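Local coordinates for protein DsrH (Allochromatium vinosum, PDB 2HY5) that assembles with DsrE and DsrF into a six-chain complex that probably takes part in sulfur transfer during intracellular sulfur oxidation, at residues I3-N8 with T97-L102; S10-N15 with T44-Q49; G27-L32 with K56-V61; Y38-G43 with E74-G79. All coordinates share one frame; numbering follows the deposited sequence.

Interaction 1: residues I3-N8 with T97-L102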
loop_
_atom_site.group_PDB
_atom_site.type_symbol
_atom_site.label_atom_id
_atom_site.label_comp_id
_atom_site.label_asym_id
_atom_site.label_seq_id
_atom_site.Cartn_x
_atom_site.Cartn_y
_atom_site.Cartn_z
ATOM N N ILE C 3 -23.280 -12.474 -3.312
ATOM C CA ILE C 3 -22.125 -11.610 -3.533
ATOM C C ILE C 3 -20.851 -12.435 -3.532
ATOM O O ILE C 3 -20.712 -13.377 -2.753
ATOM C CB ILE C 3 -21.965 -10.560 -2.407
ATOM C CG1 ILE C 3 -23.185 -9.642 -2.363
ATOM C CG2 ILE C 3 -20.684 -9.752 -2.619
ATOM C CD1 ILE C 3 -23.157 -8.664 -1.203
ATOM N N LEU C 4 -19.926 -12.081 -4.417
ATOM C CA LEU C 4 -18.629 -12.730 -4.439
ATOM C C LEU C 4 -17.704 -11.701 -3.812
ATOM O O LEU C 4 -17.507 -10.617 -4.365
ATOM C CB LEU C 4 -18.135 -13.021 -5.860
ATOM C CG LEU C 4 -16.640 -13.380 -5.881
ATOM C CD1 LEU C 4 -16.421 -14.731 -5.214
ATOM C CD2 LEU C 4 -16.113 -13.389 -7.308
ATOM N N HIS C 5 -17.165 -12.025 -2.646
ATOM C CA HIS C 5 -16.242 -11.125 -1.967
ATOM C C HIS C 5 -14.832 -11.525 -2.370
ATOM O O HIS C 5 -14.513 -12.715 -2.427
ATOM C CB HIS C 5 -16.372 -11.274 -0.450
ATOM C CG HIS C 5 -17.742 -10.979 0.075
ATOM N ND1 HIS C 5 -18.136 -9.715 0.461
ATOM C CD2 HIS C 5 -18.816 -11.780 0.270
ATOM C CE1 HIS C 5 -19.389 -9.751 0.873
ATOM N NE2 HIS C 5 -19.828 -10.994 0.767
ATOM N N THR C 6 -13.983 -10.544 -2.661
ATOM C CA THR C 6 -12.604 -10.859 -3.009
ATOM C C THR C 6 -11.697 -10.284 -1.929
ATOM O O THR C 6 -11.891 -9.154 -1.476
ATOM C CB THR C 6 -12.197 -10.279 -4.386
ATOM O OG1 THR C 6 -12.309 -8.851 -4.367
ATOM C CG2 THR C 6 -13.089 -10.847 -5.491
ATOM N N VAL C 7 -10.725 -11.080 -1.501
ATOM C CA VAL C 7 -9.777 -10.656 -0.468
ATOM C C VAL C 7 -8.379 -10.909 -1.007
ATOM O O VAL C 7 -8.022 -12.056 -1.286
ATOM C CB VAL C 7 -9.974 -11.460 0.836
ATOM C CG1 VAL C 7 -8.941 -11.035 1.871
ATOM C CG2 VAL C 7 -11.383 -11.239 1.374
ATOM N N ASN C 8 -7.585 -9.850 -1.148
ATOM C CA ASN C 8 -6.240 -10.008 -1.697
ATOM C C ASN C 8 -5.097 -9.713 -0.743
ATOM O O ASN C 8 -3.942 -9.716 -1.155
ATOM C CB ASN C 8 -6.073 -9.125 -2.936
ATOM C CG ASN C 8 -6.054 -7.645 -2.595
ATOM O OD1 ASN C 8 -5.494 -6.835 -3.332
ATOM N ND2 ASN C 8 -6.680 -7.285 -1.480
ATOM N N THR C 97 -23.002 -9.964 -7.721
ATOM C CA THR C 97 -22.168 -8.772 -7.598
ATOM C C THR C 97 -20.817 -9.160 -7.023
ATOM O O THR C 97 -20.706 -10.150 -6.309
ATOM C CB THR C 97 -22.834 -7.728 -6.665
ATOM O OG1 THR C 97 -24.123 -7.380 -7.189
ATOM C CG2 THR C 97 -21.984 -6.473 -6.560
ATOM N N VAL C 98 -19.790 -8.384 -7.349
ATOM C CA VAL C 98 -18.454 -8.636 -6.834
ATOM C C VAL C 98 -18.107 -7.490 -5.896
ATOM O O VAL C 98 -18.350 -6.326 -6.210
ATOM C CB VAL C 98 -17.406 -8.687 -7.962
ATOM C CG1 VAL C 98 -16.038 -9.052 -7.385
ATOM C CG2 VAL C 98 -17.824 -9.699 -9.024
ATOM N N GLN C 99 -17.555 -7.826 -4.738
ATOM C CA GLN C 99 -17.190 -6.815 -3.758
ATOM C C GLN C 99 -15.741 -7.020 -3.364
ATOM O O GLN C 99 -15.388 -8.057 -2.815
ATOM C CB GLN C 99 -18.073 -6.928 -2.519
ATOM C CG GLN C 99 -17.880 -5.790 -1.529
ATOM C CD GLN C 99 -18.888 -5.831 -0.404
ATOM O OE1 GLN C 99 -18.699 -6.526 0.591
ATOM N NE2 GLN C 99 -19.982 -5.096 -0.567
ATOM N N ALA C 100 -14.899 -6.031 -3.637
ATOM C CA ALA C 100 -13.484 -6.157 -3.315
ATOM C C ALA C 100 -13.134 -5.595 -1.940
ATOM O O ALA C 100 -13.505 -4.472 -1.605
ATOM C CB ALA C 100 -12.648 -5.460 -4.386
ATOM N N TRP C 101 -12.431 -6.395 -1.148
ATOM C CA TRP C 101 -11.979 -5.984 0.171
ATOM C C TRP C 101 -10.491 -5.764 0.010
ATOM O O TRP C 101 -9.707 -6.718 0.001
ATOM C CB TRP C 101 -12.249 -7.069 1.213
ATOM C CG TRP C 101 -13.704 -7.272 1.479
ATOM C CD1 TRP C 101 -14.568 -8.066 0.773
ATOM C CD2 TRP C 101 -14.481 -6.650 2.511
ATOM N NE1 TRP C 101 -15.838 -7.976 1.302
ATOM C CE2 TRP C 101 -15.811 -7.120 2.368
ATOM C CE3 TRP C 101 -14.184 -5.744 3.534
ATOM C CZ2 TRP C 101 -16.845 -6.703 3.240
ATOM C CZ3 TRP C 101 -15.208 -5.331 4.390
ATOM C CH2 TRP C 101 -16.519 -5.810 4.238
ATOM N N LEU C 102 -10.111 -4.501 -0.147
ATOM C CA LEU C 102 -8.713 -4.136 -0.355
ATOM C C LEU C 102 -7.929 -4.006 0.951
ATOM O O LEU C 102 -7.705 -2.856 1.379
ATOM C CB LEU C 102 -8.644 -2.829 -1.160
ATOM C CG LEU C 102 -9.407 -2.914 -2.494
ATOM C CD1 LEU C 102 -9.309 -1.592 -3.237
ATOM C CD2 LEU C 102 -8.847 -4.039 -3.359
ATOM O OXT LEU C 102 -7.548 -5.047 1.529
HETATM O O HOH W 1 -9.815 -7.694 -3.294
#
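Trp101 shows how a strand pair can be locked beyond its backbone ladder. Its CB sits 3.4 Å from Thr6 O, the carbonyl that also accepts the Trp101 backbone N-H. With CG anti to the carbonyl carbon (chi1 -68°), the ring swings back along the neighbouring strand: CD1 passes near His5 CB, and the indole N-H, on the rim of the five-membered ring, meets the imidazole. The bond from Trp101 NE1 to His5 ND1 is 3.0 Å long and almost straight, in the indole plane but tilted from the imidazole plane. Because ND1 is the acceptor, a neutral His5 would probably carry its proton on NE2. The two rings meet rim to rim. Gln99, its CG anti to the backbone N, runs alongside His5 and brings OE1 to the imidazole edge, 3.2 Å from His5 ND1. Ile3 CG2, from the histidine's own strand, covers the centre of one imidazole face.

The strands run parallel, with Leu4 and Thr6 of one bonding Thr97, Gln99 and Trp101 of the other; Leu4 N to Thr97 O, at 2.8 Å, is the straightest link. On the opposite face Thr6 CG2 touches Val98 CG1 at 3.9 Å, and Thr6 OG1 shares a water with Trp101 O, the latter link weak.

Helix 16-23 packs on the His5 and Trp101 face through Cys20, Ser19 and Phe23, helix 85-94 covers Leu4 and Val98, and strand 29-32 bonds the far edge of strand 3-7. Strand 97-101 is one of the two outermost strands within this chain, and Met127 of the DsrF chain packs on Gln99 and Trp101.

Interaction 2: residues S10-N15 with T44-Q49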
loop_
_atom_site.group_PDB
_atom_site.type_symbol
_atom_site.label_atom_id
_atom_site.label_comp_id
_atom_site.label_asym_id
_atom_site.label_seq_id
_atom_site.Cartn_x
_atom_site.Cartn_y
_atom_site.Cartn_z
ATOM N N SER C 10 -3.002 -10.366 3.047
ATOM C CA SER C 10 -2.684 -11.344 4.076
ATOM C C SER C 10 -3.505 -11.095 5.337
ATOM O O SER C 10 -3.666 -9.951 5.768
ATOM C CB SER C 10 -1.195 -11.268 4.421
ATOM O OG SER C 10 -0.917 -11.960 5.622
ATOM N N PRO C 11 -4.038 -12.167 5.943
ATOM C CA PRO C 11 -4.841 -12.049 7.161
ATOM C C PRO C 11 -3.966 -11.712 8.366
ATOM O O PRO C 11 -4.468 -11.346 9.425
ATOM C CB PRO C 11 -5.490 -13.426 7.271
ATOM C CG PRO C 11 -4.437 -14.323 6.707
ATOM C CD PRO C 11 -3.992 -13.564 5.474
ATOM N N PHE C 12 -2.654 -11.842 8.199
ATOM C CA PHE C 12 -1.720 -11.545 9.279
ATOM C C PHE C 12 -1.219 -10.116 9.128
ATOM O O PHE C 12 -0.715 -9.511 10.076
ATOM C CB PHE C 12 -0.535 -12.510 9.229
ATOM C CG PHE C 12 -0.933 -13.945 9.024
ATOM C CD1 PHE C 12 -0.651 -14.593 7.826
ATOM C CD2 PHE C 12 -1.623 -14.639 10.012
ATOM C CE1 PHE C 12 -1.053 -15.910 7.613
ATOM C CE2 PHE C 12 -2.031 -15.960 9.809
ATOM C CZ PHE C 12 -1.746 -16.595 8.607
ATOM N N GLU C 13 -1.373 -9.586 7.921
ATOM C CA GLU C 13 -0.928 -8.240 7.590
ATOM C C GLU C 13 -2.042 -7.198 7.682
ATOM O O GLU C 13 -1.848 -6.123 8.255
ATOM C CB GLU C 13 -0.342 -8.242 6.175
ATOM C CG GLU C 13 0.137 -6.889 5.680
ATOM C CD GLU C 13 1.226 -6.293 6.553
ATOM O OE1 GLU C 13 1.769 -5.232 6.186
ATOM O OE2 GLU C 13 1.540 -6.881 7.611
ATOM N N ARG C 14 -3.201 -7.520 7.114
ATOM C CA ARG C 14 -4.346 -6.607 7.101
ATOM C C ARG C 14 -5.600 -7.187 7.747
ATOM O O ARG C 14 -5.713 -8.399 7.951
ATOM C CB ARG C 14 -4.698 -6.211 5.665
ATOM C CG ARG C 14 -4.357 -4.784 5.282
ATOM C CD ARG C 14 -2.979 -4.694 4.663
ATOM N NE ARG C 14 -2.908 -3.612 3.684
ATOM C CZ ARG C 14 -1.842 -3.354 2.935
ATOM N NH1 ARG C 14 -0.752 -4.099 3.054
ATOM N NH2 ARG C 14 -1.869 -2.359 2.060
ATOM N N ASN C 15 -6.552 -6.303 8.027
ATOM C CA ASN C 15 -7.818 -6.665 8.654
ATOM C C ASN C 15 -8.902 -6.985 7.622
ATOM O O ASN C 15 -10.048 -7.238 7.979
ATOM C CB ASN C 15 -8.291 -5.508 9.534
ATOM C CG ASN C 15 -8.725 -4.297 8.726
ATOM O OD1 ASN C 15 -8.133 -3.975 7.693
ATOM N ND2 ASN C 15 -9.761 -3.611 9.201
ATOM N N THR C 44 -2.475 -22.323 10.315
ATOM C CA THR C 44 -2.162 -20.947 10.704
ATOM C C THR C 44 -2.998 -20.504 11.897
ATOM O O THR C 44 -3.909 -21.211 12.331
ATOM C CB THR C 44 -2.422 -19.946 9.570
ATOM O OG1 THR C 44 -3.821 -19.645 9.519
ATOM C CG2 THR C 44 -1.969 -20.513 8.233
ATOM N N ARG C 45 -2.690 -19.319 12.413
ATOM C CA ARG C 45 -3.400 -18.772 13.563
ATOM C C ARG C 45 -4.840 -18.373 13.228
ATOM O O ARG C 45 -5.634 -18.098 14.128
ATOM C CB ARG C 45 -2.644 -17.558 14.110
ATOM C CG ARG C 45 -3.053 -17.155 15.515
ATOM C CD ARG C 45 -2.395 -15.850 15.938
ATOM N NE ARG C 45 -2.810 -14.736 15.090
ATOM C CZ ARG C 45 -2.054 -14.191 14.142
ATOM N NH1 ARG C 45 -0.834 -14.653 13.917
ATOM N NH2 ARG C 45 -2.521 -13.184 13.417
ATOM N N VAL C 46 -5.181 -18.335 11.941
ATOM C CA VAL C 46 -6.538 -17.965 11.551
ATOM C C VAL C 46 -7.357 -19.134 11.020
ATOM O O VAL C 46 -8.482 -18.942 10.568
ATOM C CB VAL C 46 -6.549 -16.835 10.485
ATOM C CG1 VAL C 46 -5.798 -15.622 11.006
ATOM C CG2 VAL C 46 -5.944 -17.331 9.183
ATOM N N GLU C 47 -6.802 -20.340 11.078
ATOM C CA GLU C 47 -7.516 -21.519 10.589
ATOM C C GLU C 47 -8.884 -21.672 11.256
ATOM O O GLU C 47 -9.874 -21.983 10.595
ATOM C CB GLU C 47 -6.697 -22.793 10.828
ATOM C CG GLU C 47 -7.355 -24.045 10.256
ATOM C CD GLU C 47 -6.672 -25.333 10.678
ATOM O OE1 GLU C 47 -5.450 -25.461 10.473
ATOM O OE2 GLU C 47 -7.365 -26.227 11.211
ATOM N N SER C 48 -8.937 -21.448 12.567
ATOM C CA SER C 48 -10.184 -21.576 13.314
ATOM C C SER C 48 -11.309 -20.711 12.761
ATOM O O SER C 48 -12.421 -21.194 12.538
ATOM C CB SER C 48 -9.960 -21.223 14.789
ATOM O OG SER C 48 -9.105 -22.162 15.414
ATOM N N GLN C 49 -11.025 -19.432 12.553
ATOM C CA GLN C 49 -12.033 -18.515 12.041
ATOM C C GLN C 49 -12.391 -18.796 10.588
ATOM O O GLN C 49 -13.527 -18.573 10.168
ATOM C CB GLN C 49 -11.564 -17.067 12.212
ATOM C CG GLN C 49 -10.156 -16.787 11.720
ATOM C CD GLN C 49 -9.644 -15.431 12.179
ATOM O OE1 GLN C 49 -10.197 -14.391 11.819
ATOM N NE2 GLN C 49 -8.585 -15.439 12.985
#
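The ring of Phe12 carries most of this contact, reaching from one loop to the turn that starts a helix in another. Its far end leads: CZ lies 3.6 Å from Thr44 CB, which meets the ring at its edge. Arg45 NH2 stands in the ring plane 3.8 Å from Phe12 CD2. The guanidinium is turned by 69° against the ring, so the arginine comes to the edge of the phenyl ring, with no stacking; a bend at chi3 folds it back alongside the phenylalanine in the opposite sense. Val46 completes the shell, CG1 touching Phe12 CE2 at 4.0 Å and CG2 touching Pro11 CG at 4.2 Å. The same Pro11 CG sits over the centre of one face of the Phe12 ring.

Behind these side chains, each backbone is pinned by a hydroxyl. Ser10 OG accepts from Phe12 N at 3.1 Å and is also bonded to Asp46 of DsrF, whereas Thr44 OG1, lying between the backbone N and C (chi1 80°), accepts from Val46 N at 3.1 Å. Arg90 of DsrF packs on both Phe12 and Thr44.

Both hydroxyl bonds define ST turns, and the second overlaps a type I beta turn from Thr44 to Glu47 that delivers Val46 to the N-cap position of helix 47-53. The whole is a van der Waals join, without hydrogen bonds between the segments, linking two strand-to-helix loops at the carboxyl edge of a parallel alpha/beta sheet.

Interaction 3: residues G27-L32 with K56-V61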
loop_
_atom_site.group_PDB
_atom_site.type_symbol
_atom_site.label_atom_id
_atom_site.label_comp_id
_atom_site.label_asym_id
_atom_site.label_seq_id
_atom_site.Cartn_x
_atom_site.Cartn_y
_atom_site.Cartn_z
ATOM N N GLY C 27 -24.557 -18.167 2.159
ATOM C CA GLY C 27 -24.684 -18.378 0.730
ATOM C C GLY C 27 -23.709 -17.596 -0.128
ATOM O O GLY C 27 -23.553 -17.884 -1.317
ATOM N N ALA C 28 -23.050 -16.606 0.465
ATOM C CA ALA C 28 -22.096 -15.790 -0.277
ATOM C C ALA C 28 -20.814 -16.568 -0.546
ATOM O O ALA C 28 -20.546 -17.595 0.082
ATOM C CB ALA C 28 -21.779 -14.519 0.504
ATOM N N SER C 29 -20.023 -16.074 -1.490
ATOM C CA SER C 29 -18.764 -16.714 -1.824
ATOM C C SER C 29 -17.620 -15.759 -1.529
ATOM O O SER C 29 -17.777 -14.542 -1.613
ATOM C CB SER C 29 -18.739 -17.112 -3.300
ATOM O OG SER C 29 -19.715 -18.101 -3.574
ATOM N N VAL C 30 -16.474 -16.322 -1.169
ATOM C CA VAL C 30 -15.296 -15.530 -0.873
ATOM C C VAL C 30 -14.117 -16.123 -1.629
ATOM O O VAL C 30 -13.869 -17.330 -1.570
ATOM C CB VAL C 30 -14.968 -15.538 0.642
ATOM C CG1 VAL C 30 -13.727 -14.707 0.905
ATOM C CG2 VAL C 30 -16.140 -14.990 1.441
ATOM N N LEU C 31 -13.403 -15.273 -2.361
ATOM C CA LEU C 31 -12.238 -15.718 -3.108
ATOM C C LEU C 31 -10.993 -15.064 -2.555
ATOM O O LEU C 31 -10.917 -13.836 -2.434
ATOM C CB LEU C 31 -12.350 -15.368 -4.594
ATOM C CG LEU C 31 -11.053 -15.657 -5.369
ATOM C CD1 LEU C 31 -10.828 -17.165 -5.466
ATOM C CD2 LEU C 31 -11.126 -15.047 -6.752
ATOM N N LEU C 32 -10.019 -15.899 -2.230
ATOM C CA LEU C 32 -8.749 -15.439 -1.702
ATOM C C LEU C 32 -7.746 -15.478 -2.845
ATOM O O LEU C 32 -7.550 -16.523 -3.463
ATOM C CB LEU C 32 -8.287 -16.376 -0.590
ATOM C CG LEU C 32 -9.273 -16.573 0.566
ATOM C CD1 LEU C 32 -8.792 -17.716 1.469
ATOM C CD2 LEU C 32 -9.400 -15.270 1.348
ATOM N N LYS C 56 -21.006 -21.328 6.651
ATOM C CA LYS C 56 -22.080 -20.588 5.996
ATOM C C LYS C 56 -21.699 -19.973 4.657
ATOM O O LYS C 56 -22.566 -19.537 3.902
ATOM C CB LYS C 56 -22.627 -19.497 6.929
ATOM C CG LYS C 56 -21.817 -18.203 7.006
ATOM C CD LYS C 56 -20.435 -18.402 7.605
ATOM C CE LYS C 56 -19.941 -17.116 8.262
ATOM N NZ LYS C 56 -20.071 -15.921 7.378
ATOM N N LEU C 57 -20.405 -19.947 4.358
ATOM C CA LEU C 57 -19.920 -19.370 3.107
ATOM C C LEU C 57 -19.195 -20.402 2.255
ATOM O O LEU C 57 -18.732 -21.420 2.763
ATOM C CB LEU C 57 -18.933 -18.235 3.399
ATOM C CG LEU C 57 -19.339 -17.104 4.343
ATOM C CD1 LEU C 57 -18.124 -16.214 4.591
ATOM C CD2 LEU C 57 -20.494 -16.305 3.745
ATOM N N LYS C 58 -19.101 -20.127 0.954
ATOM C CA LYS C 58 -18.371 -20.986 0.030
ATOM C C LYS C 58 -17.033 -20.269 -0.150
ATOM O O LYS C 58 -16.998 -19.135 -0.627
ATOM C CB LYS C 58 -19.086 -21.073 -1.321
ATOM C CG LYS C 58 -20.506 -21.607 -1.251
ATOM C CD LYS C 58 -21.141 -21.621 -2.635
ATOM C CE LYS C 58 -22.555 -22.174 -2.594
ATOM N NZ LYS C 58 -23.148 -22.276 -3.958
ATOM N N LEU C 59 -15.941 -20.915 0.242
ATOM C CA LEU C 59 -14.621 -20.298 0.133
ATOM C C LEU C 59 -13.818 -20.877 -1.024
ATOM O O LEU C 59 -13.829 -22.089 -1.262
ATOM C CB LEU C 59 -13.834 -20.499 1.432
ATOM C CG LEU C 59 -14.470 -20.051 2.749
ATOM C CD1 LEU C 59 -13.467 -20.265 3.879
ATOM C CD2 LEU C 59 -14.883 -18.589 2.670
ATOM N N TYR C 60 -13.116 -19.997 -1.733
ATOM C CA TYR C 60 -12.289 -20.384 -2.870
ATOM C C TYR C 60 -10.928 -19.725 -2.731
ATOM O O TYR C 60 -10.808 -18.665 -2.119
ATOM C CB TYR C 60 -12.915 -19.911 -4.183
ATOM C CG TYR C 60 -14.307 -20.426 -4.428
ATOM C CD1 TYR C 60 -15.408 -19.849 -3.796
ATOM C CD2 TYR C 60 -14.524 -21.509 -5.277
ATOM C CE1 TYR C 60 -16.695 -20.341 -4.007
ATOM C CE2 TYR C 60 -15.807 -22.009 -5.493
ATOM C CZ TYR C 60 -16.884 -21.422 -4.854
ATOM O OH TYR C 60 -18.146 -21.934 -5.048
ATOM N N VAL C 61 -9.908 -20.355 -3.300
ATOM C CA VAL C 61 -8.562 -19.809 -3.251
ATOM C C VAL C 61 -7.979 -19.918 -4.653
ATOM O O VAL C 61 -8.198 -20.912 -5.339
ATOM C CB VAL C 61 -7.683 -20.584 -2.231
ATOM C CG1 VAL C 61 -7.545 -22.041 -2.637
ATOM C CG2 VAL C 61 -6.318 -19.931 -2.121
HETATM O O HOH W 2 -20.078 -20.328 -5.309
#
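Val30 O accepts the shortest amide bond between these strands and is gripped by one N-H and one weaker C-H. Tyr60 N donates to Val30 O over 2.8 Å, approaching nearly along the C=O axis, while the CA-H of Leu59 points at the same oxygen from 3.5 Å. The edge of the Tyr60 ring also lies against it, with CD1 in contact. The pattern repeats on the other strand, where Lys58 O takes the N-H of Val30 and the CA-H of Ser29. Leu32 N, by contrast, meets Tyr60 O from above the carbonyl plane. Before the strands begin, Gly27 N donates to Lys56 O at 3.0 Å, extending the ladder into the preceding loops.

Side chains are sorted by face. On one, Leu59 CD2 presses against Val30 CB at 3.7 Å, the two side chains lying side by side and pointing the same way, and from just before the strand Leu57 CD1 reaches obliquely to Val30 CG2. On the other, Leu31 CD1 crosses Tyr60 CB at about a right angle. There Tyr60, its CG anti to the carbonyl carbon, carries its ring back past Ser29. A water bridges the two hydroxyls, 2.8 Å from Ser29 OG and 2.5 Å from Tyr60 OH.

These strands open and close a beta-alpha-beta unit whose connection is helix 47-53. Helix 16-23 meets Val30, Leu32 and Leu57 through Cys20, Leu17 and Leu21. The chemistry implies a division of labour: backbone amides hold the register, aliphatic groups fill the helix-covered face, and polar tips on the other keep a bound water.

Interaction 4: residues Y38-G43 with E74-G79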
loop_
_atom_site.group_PDB
_atom_site.type_symbol
_atom_site.label_atom_id
_atom_site.label_comp_id
_atom_site.label_asym_id
_atom_site.label_seq_id
_atom_site.Cartn_x
_atom_site.Cartn_y
_atom_site.Cartn_z
ATOM N N TYR C 38 -2.733 -16.879 1.858
ATOM C CA TYR C 38 -2.204 -17.406 3.107
ATOM C C TYR C 38 -3.290 -17.796 4.111
ATOM O O TYR C 38 -3.087 -18.684 4.937
ATOM C CB TYR C 38 -1.242 -16.391 3.719
ATOM C CG TYR C 38 -0.027 -16.144 2.850
ATOM C CD1 TYR C 38 0.222 -14.884 2.303
ATOM C CD2 TYR C 38 0.879 -17.168 2.584
ATOM C CE1 TYR C 38 1.342 -14.652 1.515
ATOM C CE2 TYR C 38 2.010 -16.946 1.797
ATOM C CZ TYR C 38 2.234 -15.681 1.266
ATOM O OH TYR C 38 3.353 -15.434 0.501
ATOM N N ALA C 39 -4.440 -17.138 4.032
ATOM C CA ALA C 39 -5.540 -17.443 4.937
ATOM C C ALA C 39 -6.128 -18.831 4.675
ATOM O O ALA C 39 -6.766 -19.409 5.545
ATOM C CB ALA C 39 -6.631 -16.383 4.803
ATOM N N ALA C 40 -5.905 -19.365 3.479
ATOM C CA ALA C 40 -6.452 -20.676 3.129
ATOM C C ALA C 40 -5.593 -21.855 3.580
ATOM O O ALA C 40 -5.998 -23.011 3.451
ATOM C CB ALA C 40 -6.676 -20.747 1.622
ATOM N N LEU C 41 -4.418 -21.564 4.124
ATOM C CA LEU C 41 -3.499 -22.612 4.554
ATOM C C LEU C 41 -3.809 -23.237 5.914
ATOM O O LEU C 41 -4.073 -22.542 6.895
ATOM C CB LEU C 41 -2.076 -22.064 4.551
ATOM C CG LEU C 41 -1.645 -21.468 3.209
ATOM C CD1 LEU C 41 -0.219 -20.958 3.322
ATOM C CD2 LEU C 41 -1.757 -22.520 2.109
ATOM N N ALA C 42 -3.776 -24.563 5.965
ATOM C CA ALA C 42 -4.043 -25.270 7.206
ATOM C C ALA C 42 -2.914 -24.997 8.196
ATOM O O ALA C 42 -1.766 -24.802 7.800
ATOM C CB ALA C 42 -4.153 -26.766 6.940
ATOM N N GLY C 43 -3.255 -24.961 9.479
ATOM C CA GLY C 43 -2.254 -24.752 10.511
ATOM C C GLY C 43 -1.903 -23.341 10.949
ATOM O O GLY C 43 -1.105 -23.177 11.874
ATOM N N GLU C 74 -2.861 -29.452 -1.521
ATOM C CA GLU C 74 -3.005 -30.300 -0.345
ATOM C C GLU C 74 -2.750 -29.544 0.953
ATOM O O GLU C 74 -3.074 -30.029 2.037
ATOM C CB GLU C 74 -2.047 -31.493 -0.436
ATOM C CG GLU C 74 -1.292 -31.587 -1.758
ATOM C CD GLU C 74 -2.228 -31.752 -2.940
ATOM O OE1 GLU C 74 -2.943 -32.769 -2.971
ATOM O OE2 GLU C 74 -2.263 -30.875 -3.832
ATOM N N ARG C 75 -2.176 -28.352 0.836
ATOM C CA ARG C 75 -1.861 -27.544 2.008
ATOM C C ARG C 75 -3.036 -26.679 2.439
ATOM O O ARG C 75 -2.988 -26.034 3.480
ATOM C CB ARG C 75 -0.659 -26.644 1.709
ATOM C CG ARG C 75 0.611 -27.393 1.331
ATOM C CD ARG C 75 1.133 -28.218 2.495
ATOM N NE ARG C 75 1.745 -27.398 3.538
ATOM C CZ ARG C 75 2.921 -26.787 3.419
ATOM N NH1 ARG C 75 3.626 -26.898 2.299
ATOM N NH2 ARG C 75 3.398 -26.066 4.423
ATOM N N VAL C 76 -4.091 -26.670 1.633
ATOM C CA VAL C 76 -5.265 -25.861 1.924
ATOM C C VAL C 76 -6.202 -26.497 2.950
ATOM O O VAL C 76 -6.262 -27.722 3.082
ATOM C CB VAL C 76 -6.060 -25.595 0.622
ATOM C CG1 VAL C 76 -7.268 -24.726 0.904
ATOM C CG2 VAL C 76 -5.155 -24.940 -0.402
ATOM N N ILE C 77 -6.921 -25.654 3.684
ATOM C CA ILE C 77 -7.890 -26.127 4.663
ATOM C C ILE C 77 -8.973 -26.853 3.871
ATOM O O ILE C 77 -9.541 -26.295 2.931
ATOM C CB ILE C 77 -8.539 -24.948 5.416
ATOM C CG1 ILE C 77 -7.473 -24.192 6.214
ATOM C CG2 ILE C 77 -9.645 -25.458 6.338
ATOM C CD1 ILE C 77 -7.961 -22.867 6.777
ATOM N N PRO C 78 -9.260 -28.116 4.227
ATOM C CA PRO C 78 -10.286 -28.886 3.519
ATOM C C PRO C 78 -11.610 -28.133 3.464
ATOM O O PRO C 78 -12.118 -27.676 4.488
ATOM C CB PRO C 78 -10.380 -30.166 4.342
ATOM C CG PRO C 78 -8.968 -30.349 4.812
ATOM C CD PRO C 78 -8.593 -28.947 5.247
ATOM N N GLY C 79 -12.169 -28.002 2.266
ATOM C CA GLY C 79 -13.428 -27.290 2.126
ATOM C C GLY C 79 -13.286 -26.073 1.240
ATOM O O GLY C 79 -14.252 -25.627 0.619
HETATM O O HOH W 3 -0.826 -26.105 5.267
#
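A single backbone bridge, the isolated beta bridge, joins two loops here: one lies between strand 29-32 and helix 47-53, the other runs from helix 63-68 toward strand 81-83. Leu41 and Val76 are the paired residues, their CA atoms 4.5 Å apart, and the two hydrogen bonds come from the residues flanking them. Ile77 N donates a hydrogen bond to Ala40 O at 2.8 Å, and Ala42 N donates to Arg75 O at 3.0 Å; the second bond is nearly straight, at 175°.

Aliphatic groups crowd round the Ala40 carbonyl. Val76 CG1, anti to its backbone N, comes within 3.3 Å of Ala40 O and also touches Ala40 CB. Ile77 CG1 lies 3.3 Å from Ala40 O and also near Ala42 N, while its CD1 lies by Ala39 O, so that the buried carbonyl of Ala40 sits in a largely apolar wrapping with one N-H to satisfy it. Ile77 also packs on Glu47, Val50 and Thr51 of helix 47-53, while Leu66 of helix 63-68 touches both Leu41 and Val76.

At the subunit border the guanidinium of Arg75 forms a salt bridge with Asp96 of DsrF, and the ring of Tyr38 stacks with Tyr49 of that chain. One water links the two loops beside the bridge: it donates to Arg75 O at 2.8 Å and to Ala42 O at 3.0 Å, and weakly accepts from Arg75 NE.

In the fold
From the N terminus, the chain first lays down strand 3-7, which pairs with strand 29-32 and, on its other edge, with strand 97-101 at the C terminus; interaction 1 therefore closes a loop enclosing the other three contacts. Interactions 2, 3 and 4 close shorter loops, from 10-15 to 44-49, 27-32 to 56-61 and 38-43 to 74-79, and all cross one another. Interactions 1 and 3 belong to one parallel sheet, ordered 81-83, 58-62, 29-32, 3-7, 97-101, and meet where His5 bonds Ser29 and Leu31. Interactions 2 and 4 join loops, touching through Pro11 with Ala39. Ala40 of interaction 4 rests on Leu32 and Val61, seating the loop layer on the central strands.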